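Local coordinates for protein neurotoxin (Clostridium botulinum, PDB 3N7L) that probably recognises gangliosides on the neuronal surface, forming the receptor-binding domain through which a botulinum neurotoxin attaches to its target cell, at residues L11-N16 and V34-I39; P38-D43 and L227-V232; K234-N239 and N275-G280. All blocks are in the same frame, centred on the assembly; numbering follows the deposited sequence.

Contact 1 of 3, residues L11-N16 and V34-I39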
loop_
_atom_site.group_PDB
_atom_site.type_symbol
_atom_site.label_atom_id
_atom_site.label_comp_id
_atom_site.label_asym_id
_atom_site.label_seq_id
_atom_site.Cartn_x
_atom_site.Cartn_y
_atom_site.Cartn_z
ATOM N N LEU A 11 -14.393 -4.596 14.840
ATOM C CA LEU A 11 -14.170 -5.945 14.336
ATOM C C LEU A 11 -12.682 -6.243 14.234
ATOM O O LEU A 11 -11.986 -5.692 13.381
ATOM C CB LEU A 11 -14.832 -6.107 12.968
ATOM C CG LEU A 11 -14.703 -7.467 12.278
ATOM C CD1 LEU A 11 -15.227 -8.581 13.188
ATOM C CD2 LEU A 11 -15.477 -7.421 10.969
ATOM N N GLN A 12 -12.202 -7.114 15.116
ATOM C CA GLN A 12 -10.794 -7.481 15.144
ATOM C C GLN A 12 -10.570 -8.980 15.250
ATOM O O GLN A 12 -11.456 -9.735 15.647
ATOM C CB GLN A 12 -10.093 -6.789 16.312
ATOM C CG GLN A 12 -9.762 -5.339 16.050
ATOM C CD GLN A 12 -9.081 -4.681 17.226
ATOM O OE1 GLN A 12 -8.340 -3.710 17.065
ATOM N NE2 GLN A 12 -9.337 -5.195 18.422
ATOM N N ASN A 13 -9.365 -9.396 14.886
ATOM C CA ASN A 13 -8.969 -10.794 14.944
ATOM C C ASN A 13 -8.142 -10.973 16.209
ATOM O O ASN A 13 -7.035 -10.455 16.303
ATOM C CB ASN A 13 -8.131 -11.136 13.710
ATOM C CG ASN A 13 -7.433 -12.476 13.815
ATOM O OD1 ASN A 13 -6.597 -12.802 12.976
ATOM N ND2 ASN A 13 -7.767 -13.261 14.835
ATOM N N LYS A 14 -8.696 -11.690 17.182
ATOM C CA LYS A 14 -8.009 -11.949 18.444
ATOM C C LYS A 14 -8.003 -13.446 18.741
ATOM O O LYS A 14 -9.047 -14.098 18.700
ATOM C CB LYS A 14 -8.697 -11.201 19.593
ATOM C CG LYS A 14 -7.955 -9.964 20.077
ATOM C CD LYS A 14 -7.909 -8.873 19.024
ATOM C CE LYS A 14 -6.971 -7.742 19.437
ATOM N NZ LYS A 14 -7.365 -7.127 20.736
ATOM N N LYS A 15 -6.823 -13.983 19.039
ATOM C CA LYS A 15 -6.678 -15.407 19.342
ATOM C C LYS A 15 -7.153 -16.237 18.154
ATOM O O LYS A 15 -7.758 -17.292 18.332
ATOM C CB LYS A 15 -7.514 -15.788 20.570
ATOM C CG LYS A 15 -7.286 -14.943 21.813
ATOM C CD LYS A 15 -8.245 -15.384 22.921
ATOM C CE LYS A 15 -8.080 -14.558 24.189
ATOM N NZ LYS A 15 -8.986 -15.031 25.281
ATOM N N ASN A 16 -6.879 -15.755 16.947
ATOM C CA ASN A 16 -7.289 -16.445 15.729
ATOM C C ASN A 16 -8.815 -16.550 15.667
ATOM O O ASN A 16 -9.366 -17.537 15.176
ATOM C CB ASN A 16 -6.662 -17.842 15.666
ATOM C CG ASN A 16 -6.789 -18.479 14.289
ATOM O OD1 ASN A 16 -6.339 -17.918 13.288
ATOM N ND2 ASN A 16 -7.400 -19.658 14.235
ATOM N N VAL A 34 -12.762 -18.254 4.636
ATOM C CA VAL A 34 -12.286 -17.023 5.262
ATOM C C VAL A 34 -10.974 -17.344 5.966
ATOM O O VAL A 34 -10.955 -18.120 6.919
ATOM C CB VAL A 34 -13.279 -16.489 6.312
ATOM C CG1 VAL A 34 -12.709 -15.243 6.981
ATOM C CG2 VAL A 34 -14.614 -16.173 5.655
ATOM N N GLN A 35 -9.879 -16.748 5.507
ATOM C CA GLN A 35 -8.580 -17.020 6.115
ATOM C C GLN A 35 -8.112 -15.899 7.018
ATOM O O GLN A 35 -8.171 -14.727 6.650
ATOM C CB GLN A 35 -7.537 -17.270 5.032
ATOM C CG GLN A 35 -7.962 -18.334 4.032
ATOM C CD GLN A 35 -6.955 -18.521 2.922
ATOM O OE1 GLN A 35 -7.280 -19.045 1.857
ATOM N NE2 GLN A 35 -5.717 -18.097 3.165
ATOM N N LEU A 36 -7.641 -16.272 8.203
ATOM C CA LEU A 36 -7.150 -15.309 9.174
ATOM C C LEU A 36 -5.629 -15.317 9.207
ATOM O O LEU A 36 -5.003 -16.374 9.277
ATOM C CB LEU A 36 -7.694 -15.633 10.567
ATOM C CG LEU A 36 -9.214 -15.679 10.753
ATOM C CD1 LEU A 36 -9.524 -15.895 12.228
ATOM C CD2 LEU A 36 -9.846 -14.387 10.270
ATOM N N ASN A 37 -5.039 -14.129 9.152
ATOM C CA ASN A 37 -3.591 -13.991 9.183
ATOM C C ASN A 37 -3.146 -14.072 10.646
ATOM O O ASN A 37 -3.589 -13.280 11.477
ATOM C CB ASN A 37 -3.192 -12.647 8.562
ATOM C CG ASN A 37 -1.688 -12.481 8.424
ATOM O OD1 ASN A 37 -1.212 -11.478 7.887
ATOM N ND2 ASN A 37 -0.931 -13.459 8.912
ATOM N N PRO A 38 -2.274 -15.043 10.977
ATOM C CA PRO A 38 -1.763 -15.242 12.340
ATOM C C PRO A 38 -0.788 -14.168 12.816
ATOM O O PRO A 38 -0.471 -14.098 14.003
ATOM C CB PRO A 38 -1.115 -16.621 12.261
ATOM C CG PRO A 38 -0.565 -16.629 10.877
ATOM C CD PRO A 38 -1.718 -16.060 10.065
ATOM N N ILE A 39 -0.302 -13.339 11.897
ATOM C CA ILE A 39 0.616 -12.272 12.274
ATOM C C ILE A 39 0.104 -10.931 11.774
ATOM O O ILE A 39 -0.741 -10.874 10.881
ATOM C CB ILE A 39 2.049 -12.490 11.713
ATOM C CG1 ILE A 39 2.045 -12.401 10.190
ATOM C CG2 ILE A 39 2.591 -13.844 12.166
ATOM C CD1 ILE A 39 3.433 -12.435 9.590
#
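Three flat groups bear on Leu36: the side-chain amides of Asn13 and Asn16 and the backbone carbonyl of Asn16. One face of that carbonyl is covered by the Leu36 methyl CD1, which stands over the group instead of at its end, with Leu36 CD1 3.4 Å from Asn16 O. The Asn16 amide presents OD1 to the leucine stem, 3.8 Å from Leu36 CB, and that carbon lies well out of the amide plane. With CG anti to the backbone N (chi1 -167°), the Asn16 side chain is carried toward Leu36 although its CB sets off to one side. Asn13, on the strand itself, starts toward Leu36 and meets its stem at a slant, so that the end of the Asn13 side chain lies beside Leu36 CB. All this happens at the rim of the jelly-roll lobe, the lectin-like N-terminal half of the domain. Strands 7-14 and 35-36 belong to one antiparallel sheet without pairing directly, since strands 202-211 and 44-47 run between them. Asn16 sits in the turn joining strand 7-14 to 17-20, where Lys15 and Asn16 both have positive phi. Leu36 sets apolar carbon against the polar groups of the strand 7-14 end and its turn, and it is also touched by Leu18 and Phe44 on the adjoining strands.

Contact 2 of 3, residues P38-D43 and L227-V232. With SO4 (sulfate ion), chain C.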
loop_
_atom_site.group_PDB
_atom_site.type_symbol
_atom_site.label_atom_id
_atom_site.label_comp_id
_atom_site.label_asym_id
_atom_site.label_seq_id
_atom_site.Cartn_x
_atom_site.Cartn_y
_atom_site.Cartn_z
ATOM N N PRO A 38 -2.274 -15.043 10.977
ATOM C CA PRO A 38 -1.763 -15.242 12.340
ATOM C C PRO A 38 -0.788 -14.168 12.816
ATOM O O PRO A 38 -0.471 -14.098 14.003
ATOM C CB PRO A 38 -1.115 -16.621 12.261
ATOM C CG PRO A 38 -0.565 -16.629 10.877
ATOM C CD PRO A 38 -1.718 -16.060 10.065
ATOM N N ILE A 39 -0.302 -13.339 11.897
ATOM C CA ILE A 39 0.616 -12.272 12.274
ATOM C C ILE A 39 0.104 -10.931 11.774
ATOM O O ILE A 39 -0.741 -10.874 10.881
ATOM C CB ILE A 39 2.049 -12.490 11.713
ATOM C CG1 ILE A 39 2.045 -12.401 10.190
ATOM C CG2 ILE A 39 2.591 -13.844 12.166
ATOM C CD1 ILE A 39 3.433 -12.435 9.590
ATOM N N PHE A 40 0.622 -9.857 12.361
ATOM C CA PHE A 40 0.230 -8.506 11.989
ATOM C C PHE A 40 0.193 -8.372 10.466
ATOM O O PHE A 40 1.052 -8.915 9.767
ATOM C CB PHE A 40 1.212 -7.496 12.595
ATOM C CG PHE A 40 0.807 -6.065 12.389
ATOM C CD1 PHE A 40 1.228 -5.361 11.265
ATOM C CD2 PHE A 40 -0.037 -5.434 13.301
ATOM C CE1 PHE A 40 0.815 -4.045 11.050
ATOM C CE2 PHE A 40 -0.456 -4.121 13.093
ATOM C CZ PHE A 40 -0.029 -3.427 11.964
ATOM N N PRO A 41 -0.791 -7.626 9.934
ATOM C CA PRO A 41 -1.852 -6.902 10.640
ATOM C C PRO A 41 -3.072 -7.727 11.067
ATOM O O PRO A 41 -4.130 -7.164 11.359
ATOM C CB PRO A 41 -2.216 -5.811 9.646
ATOM C CG PRO A 41 -2.151 -6.567 8.344
ATOM C CD PRO A 41 -0.868 -7.373 8.482
ATOM N N PHE A 42 -2.927 -9.050 11.096
ATOM C CA PHE A 42 -4.009 -9.947 11.513
ATOM C C PHE A 42 -5.306 -9.766 10.729
ATOM O O PHE A 42 -6.402 -9.856 11.281
ATOM C CB PHE A 42 -4.301 -9.762 13.005
ATOM C CG PHE A 42 -3.072 -9.774 13.869
ATOM C CD1 PHE A 42 -2.601 -8.599 14.440
ATOM C CD2 PHE A 42 -2.381 -10.958 14.101
ATOM C CE1 PHE A 42 -1.456 -8.599 15.234
ATOM C CE2 PHE A 42 -1.232 -10.971 14.893
ATOM C CZ PHE A 42 -0.771 -9.789 15.461
ATOM N N ASP A 43 -5.168 -9.523 9.437
ATOM C CA ASP A 43 -6.302 -9.324 8.545
ATOM C C ASP A 43 -7.040 -10.632 8.269
ATOM O O ASP A 43 -6.535 -11.718 8.562
ATOM C CB ASP A 43 -5.778 -8.797 7.223
ATOM C CG ASP A 43 -4.757 -9.740 6.607
ATOM O OD1 ASP A 43 -5.164 -10.708 5.930
ATOM O OD2 ASP A 43 -3.545 -9.535 6.829
ATOM N N LEU A 227 -2.767 3.106 13.860
ATOM C CA LEU A 227 -2.950 1.725 13.413
ATOM C C LEU A 227 -1.746 1.223 12.616
ATOM O O LEU A 227 -1.776 0.137 12.040
ATOM C CB LEU A 227 -4.223 1.612 12.558
ATOM C CG LEU A 227 -5.569 1.403 13.270
ATOM C CD1 LEU A 227 -5.692 2.355 14.449
ATOM C CD2 LEU A 227 -6.711 1.622 12.277
ATOM N N GLN A 228 -0.681 2.009 12.590
ATOM C CA GLN A 228 0.512 1.629 11.846
ATOM C C GLN A 228 1.769 1.624 12.695
ATOM O O GLN A 228 1.825 2.267 13.743
ATOM C CB GLN A 228 0.748 2.608 10.695
ATOM C CG GLN A 228 -0.238 2.530 9.562
ATOM C CD GLN A 228 0.026 3.597 8.521
ATOM O OE1 GLN A 228 -0.349 4.759 8.696
ATOM N NE2 GLN A 228 0.690 3.215 7.436
ATOM N N TYR A 229 2.768 0.874 12.234
ATOM C CA TYR A 229 4.075 0.847 12.875
ATOM C C TYR A 229 4.866 1.661 11.867
ATOM O O TYR A 229 5.430 1.121 10.919
ATOM C CB TYR A 229 4.627 -0.574 12.970
ATOM C CG TYR A 229 3.951 -1.416 14.023
ATOM C CD1 TYR A 229 2.879 -2.243 13.698
ATOM C CD2 TYR A 229 4.385 -1.385 15.351
ATOM C CE1 TYR A 229 2.251 -3.021 14.665
ATOM C CE2 TYR A 229 3.763 -2.161 16.333
ATOM C CZ TYR A 229 2.696 -2.979 15.980
ATOM O OH TYR A 229 2.078 -3.765 16.932
ATOM N N THR A 230 4.878 2.972 12.068
ATOM C CA THR A 230 5.537 3.880 11.141
ATOM C C THR A 230 7.028 3.701 10.878
ATOM O O THR A 230 7.538 4.267 9.913
ATOM C CB THR A 230 5.271 5.343 11.534
ATOM O OG1 THR A 230 5.828 5.604 12.827
ATOM C CG2 THR A 230 3.770 5.609 11.575
ATOM N N ASN A 231 7.732 2.926 11.705
ATOM C CA ASN A 231 9.162 2.722 11.465
ATOM C C ASN A 231 9.458 1.428 10.705
ATOM O O ASN A 231 10.612 1.110 10.425
ATOM C CB ASN A 231 9.968 2.742 12.775
ATOM C CG ASN A 231 11.461 2.985 12.527
ATOM O OD1 ASN A 231 11.834 3.906 11.797
ATOM N ND2 ASN A 231 12.314 2.163 13.129
ATOM N N VAL A 232 8.415 0.673 10.393
ATOM C CA VAL A 232 8.586 -0.549 9.628
ATOM C C VAL A 232 8.384 -0.148 8.171
ATOM O O VAL A 232 7.323 0.349 7.800
ATOM C CB VAL A 232 7.547 -1.625 10.023
ATOM C CG1 VAL A 232 7.632 -2.819 9.068
ATOM C CG2 VAL A 232 7.806 -2.089 11.457
HETATM S S SO4 C . 13.093 -0.222 15.968
HETATM O O1 SO4 C . 13.976 -1.249 15.409
HETATM O O2 SO4 C . 12.379 -0.768 17.134
HETATM O O3 SO4 C . 12.093 0.223 14.953
HETATM O O4 SO4 C . 13.915 0.941 16.355
#
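Phe40 and Tyr229 form a T-shaped pair where the loop between strands 35-36 and 44-47 of the jelly-roll lobe meets the linker that follows helix 217-226 and leads into the beta-trefoil lobe. The edge of Tyr229 points at the face of Phe40, with ring centroids 4.8 Å apart and planes at 81°. Packing is tightest near the rim of the phenylalanine, where Tyr229 CE1 lies 3.3 Å from Phe40 CE2. The opposite face of Phe40 carries Pro41 CB over its centre, 3.7 Å above the plane, so the ring is sandwiched between proline and tyrosine. The peptide before Pro41 is cis, and a hydrogen bond of 2.9 Å from Phe42 N to Ile39 O closes a type VI turn around it. From its place in the turn Phe40 sets CG anti to the backbone N (chi1 -174°), and the ring reaches the linker. Leu227 O approaches the edge of that ring in its plane, a looser touch at 4.0 Å from Phe40 CZ. Beyond the pair the contact opens to the surface: Tyr229 is exposed, and a glycerol lies near Phe40. Farther along the type I turn from Tyr229 to Val232, a sulfate, probably from the crystallisation liquor, is held by Thr292 and by Asn231, whose ND2 donates to sulfate O3 at 2.7 Å with an N-H...O angle of 155°.

Contact 3 of 3, residues K234-N239 and N275-G280; sequences KDYWGN and NDFNEG
Aromatic packing alone joins the two segments: Phe277 meets Tyr236 and Trp237 through one corner of its ring. Phe277 CE1 lies 3.9 Å from Tyr236 CE2 and equally 3.9 Å from Trp237 CH2. Tyr236 has CG anti to the backbone N (chi1 -166°) while Trp237 keeps CG beside it (chi1 -53°), and both rings end at that one carbon. The tyrosine and phenylalanine rings lie obliquely, planes at 77° and centroids 5.6 Å apart. Tyr236 CD2 also stands 3.4 Å above the indole plane of Trp237, toward the rim. A cation-pi interaction links Tyr236 to Lys141, and Phe277 packs on Ala137 and on Ile250 of the trefoil strand 246-251, where the two lobes adjoin. No hydrogen bond crosses between the two segments; Tyr236 and Trp237 bond through their backbones to Phe419 and Trp142. A type I turn from Asp235 to Gly238 is closed by Gly238 N to Asp235 O, and Asp235 N donates to Asn239 O at 2.8 Å; with positive phi at Gly238, this is the pattern of a G1 beta bulge. Asp235 OD2 accepts Asn239 N at 3.0 Å from above the carboxylate plane; its weak bond from Trp237 N fits an Asx turn. Directional bonds therefore fix the loop that carries Tyr236 and Trp237, whereas its grip on Phe277 rests on van der Waals contact between largely buried rings.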
loop_
_atom_site.group_PDB
_atom_site.type_symbol
_atom_site.label_atom_id
_atom_site.label_comp_id
_atom_site.label_asym_id
_atom_site.label_seq_id
_atom_site.Cartn_x
_atom_site.Cartn_y
_atom_site.Cartn_z
ATOM N N LYS A 234 7.624 -0.456 4.261
ATOM C CA LYS A 234 6.652 -1.315 3.590
ATOM C C LYS A 234 7.013 -1.563 2.124
ATOM O O LYS A 234 7.700 -0.753 1.495
ATOM C CB LYS A 234 5.252 -0.690 3.652
ATOM C CG LYS A 234 4.761 -0.277 5.045
ATOM C CD LYS A 234 4.742 -1.445 6.011
ATOM C CE LYS A 234 3.945 -1.103 7.265
ATOM N NZ LYS A 234 4.399 0.172 7.882
ATOM N N ASP A 235 6.549 -2.688 1.587
ATOM C CA ASP A 235 6.778 -2.986 0.184
ATOM C C ASP A 235 5.714 -2.195 -0.591
ATOM O O ASP A 235 4.894 -1.502 0.021
ATOM C CB ASP A 235 6.710 -4.503 -0.088
ATOM C CG ASP A 235 5.311 -5.093 0.038
ATOM O OD1 ASP A 235 5.233 -6.340 0.068
ATOM O OD2 ASP A 235 4.307 -4.354 0.094
ATOM N N TYR A 236 5.725 -2.284 -1.915
ATOM C CA TYR A 236 4.793 -1.515 -2.743
ATOM C C TYR A 236 3.300 -1.703 -2.449
ATOM O O TYR A 236 2.503 -0.779 -2.636
ATOM C CB TYR A 236 5.068 -1.801 -4.225
ATOM C CG TYR A 236 4.416 -0.832 -5.193
ATOM C CD1 TYR A 236 4.698 0.532 -5.144
ATOM C CD2 TYR A 236 3.559 -1.290 -6.194
ATOM C CE1 TYR A 236 4.152 1.419 -6.069
ATOM C CE2 TYR A 236 3.005 -0.413 -7.126
ATOM C CZ TYR A 236 3.307 0.937 -7.059
ATOM O OH TYR A 236 2.780 1.805 -7.984
ATOM N N TRP A 237 2.916 -2.889 -1.987
ATOM C CA TRP A 237 1.509 -3.159 -1.708
ATOM C C TRP A 237 1.125 -2.827 -0.266
ATOM O O TRP A 237 -0.035 -2.970 0.120
ATOM C CB TRP A 237 1.191 -4.628 -2.010
ATOM C CG TRP A 237 1.599 -5.069 -3.402
ATOM C CD1 TRP A 237 2.312 -6.188 -3.730
ATOM C CD2 TRP A 237 1.304 -4.407 -4.639
ATOM N NE1 TRP A 237 2.482 -6.262 -5.094
ATOM C CE2 TRP A 237 1.872 -5.184 -5.676
ATOM C CE3 TRP A 237 0.614 -3.232 -4.974
ATOM C CZ2 TRP A 237 1.772 -4.824 -7.026
ATOM C CZ3 TRP A 237 0.515 -2.874 -6.319
ATOM C CH2 TRP A 237 1.092 -3.671 -7.327
ATOM N N GLY A 238 2.095 -2.389 0.530
ATOM C CA GLY A 238 1.797 -2.044 1.905
ATOM C C GLY A 238 2.101 -3.103 2.947
ATOM O O GLY A 238 1.817 -2.888 4.125
ATOM N N ASN A 239 2.644 -4.248 2.537
ATOM C CA ASN A 239 2.999 -5.301 3.496
ATOM C C ASN A 239 4.338 -4.895 4.104
ATOM O O ASN A 239 5.038 -4.057 3.541
ATOM C CB ASN A 239 3.189 -6.656 2.801
ATOM C CG ASN A 239 1.967 -7.101 2.023
ATOM O OD1 ASN A 239 0.871 -7.187 2.565
ATOM N ND2 ASN A 239 2.160 -7.401 0.740
ATOM N N ASN A 275 0.898 -5.163 -17.195
ATOM C CA ASN A 275 0.035 -6.106 -16.505
ATOM C C ASN A 275 0.704 -6.635 -15.237
ATOM O O ASN A 275 0.028 -7.148 -14.346
ATOM C CB ASN A 275 -0.420 -7.257 -17.426
ATOM C CG ASN A 275 0.700 -7.839 -18.256
ATOM O OD1 ASN A 275 1.750 -8.213 -17.735
ATOM N ND2 ASN A 275 0.473 -7.935 -19.565
ATOM N N ASP A 276 2.023 -6.462 -15.150
ATOM C CA ASP A 276 2.822 -6.910 -14.002
ATOM C C ASP A 276 4.094 -6.082 -13.848
ATOM O O ASP A 276 4.374 -5.203 -14.658
ATOM C CB ASP A 276 3.249 -8.369 -14.182
ATOM C CG ASP A 276 2.175 -9.346 -13.788
ATOM O OD1 ASP A 276 2.373 -10.559 -14.007
ATOM O OD2 ASP A 276 1.136 -8.907 -13.248
ATOM N N PHE A 277 4.862 -6.374 -12.803
ATOM C CA PHE A 277 6.137 -5.697 -12.577
ATOM C C PHE A 277 7.246 -6.735 -12.714
ATOM O O PHE A 277 8.412 -6.466 -12.414
ATOM C CB PHE A 277 6.204 -5.075 -11.181
ATOM C CG PHE A 277 5.409 -3.815 -11.038
ATOM C CD1 PHE A 277 4.154 -3.831 -10.440
ATOM C CD2 PHE A 277 5.904 -2.611 -11.527
ATOM C CE1 PHE A 277 3.403 -2.668 -10.331
ATOM C CE2 PHE A 277 5.162 -1.436 -11.427
ATOM C CZ PHE A 277 3.908 -1.463 -10.828
ATOM N N ASN A 278 6.876 -7.916 -13.195
ATOM C CA ASN A 278 7.826 -9.010 -13.328
ATOM C C ASN A 278 8.704 -9.026 -14.574
ATOM O O ASN A 278 8.484 -9.794 -15.511
ATOM C CB ASN A 278 7.080 -10.334 -13.166
ATOM C CG ASN A 278 6.449 -10.469 -11.782
ATOM O OD1 ASN A 278 5.693 -9.599 -11.348
ATOM N ND2 ASN A 278 6.766 -11.557 -11.082
ATOM N N GLU A 279 9.723 -8.176 -14.555
ATOM C CA GLU A 279 10.673 -8.070 -15.650
ATOM C C GLU A 279 12.001 -7.578 -15.079
ATOM O O GLU A 279 12.027 -6.782 -14.139
ATOM C CB GLU A 279 10.140 -7.103 -16.714
ATOM C CG GLU A 279 11.076 -6.881 -17.889
ATOM C CD GLU A 279 10.356 -6.333 -19.117
ATOM O OE1 GLU A 279 9.324 -5.639 -18.952
ATOM O OE2 GLU A 279 10.831 -6.593 -20.248
ATOM N N GLY A 280 13.102 -8.073 -15.629
ATOM C CA GLY A 280 14.406 -7.657 -15.157
ATOM C C GLY A 280 14.918 -8.413 -13.946
ATOM O O GLY A 280 14.339 -9.406 -13.521
#

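Overall arrangement
The three contacts step from the jelly-roll lobe toward the trefoil lobe. Contact 1 lies within the N-terminal lobe; contact 2, its centre 12 Å away, shares Pro38 and Ile39 and brings the rest of that loop against the linker after helix 217-226. A probable hydrogen bond from Asn37 N to Asp43 O ties these two together at the base of the loop. Contact 3 follows later in the sequence, its centre 19 Å from that of contact 2 and 25 Å from that of contact 1. Segments 227-232 and 234-239 are successive parts of the stretch between helix 217-226 and strand 246-251, the first packing on the jelly-roll loop and the second next to the trefoil sheet.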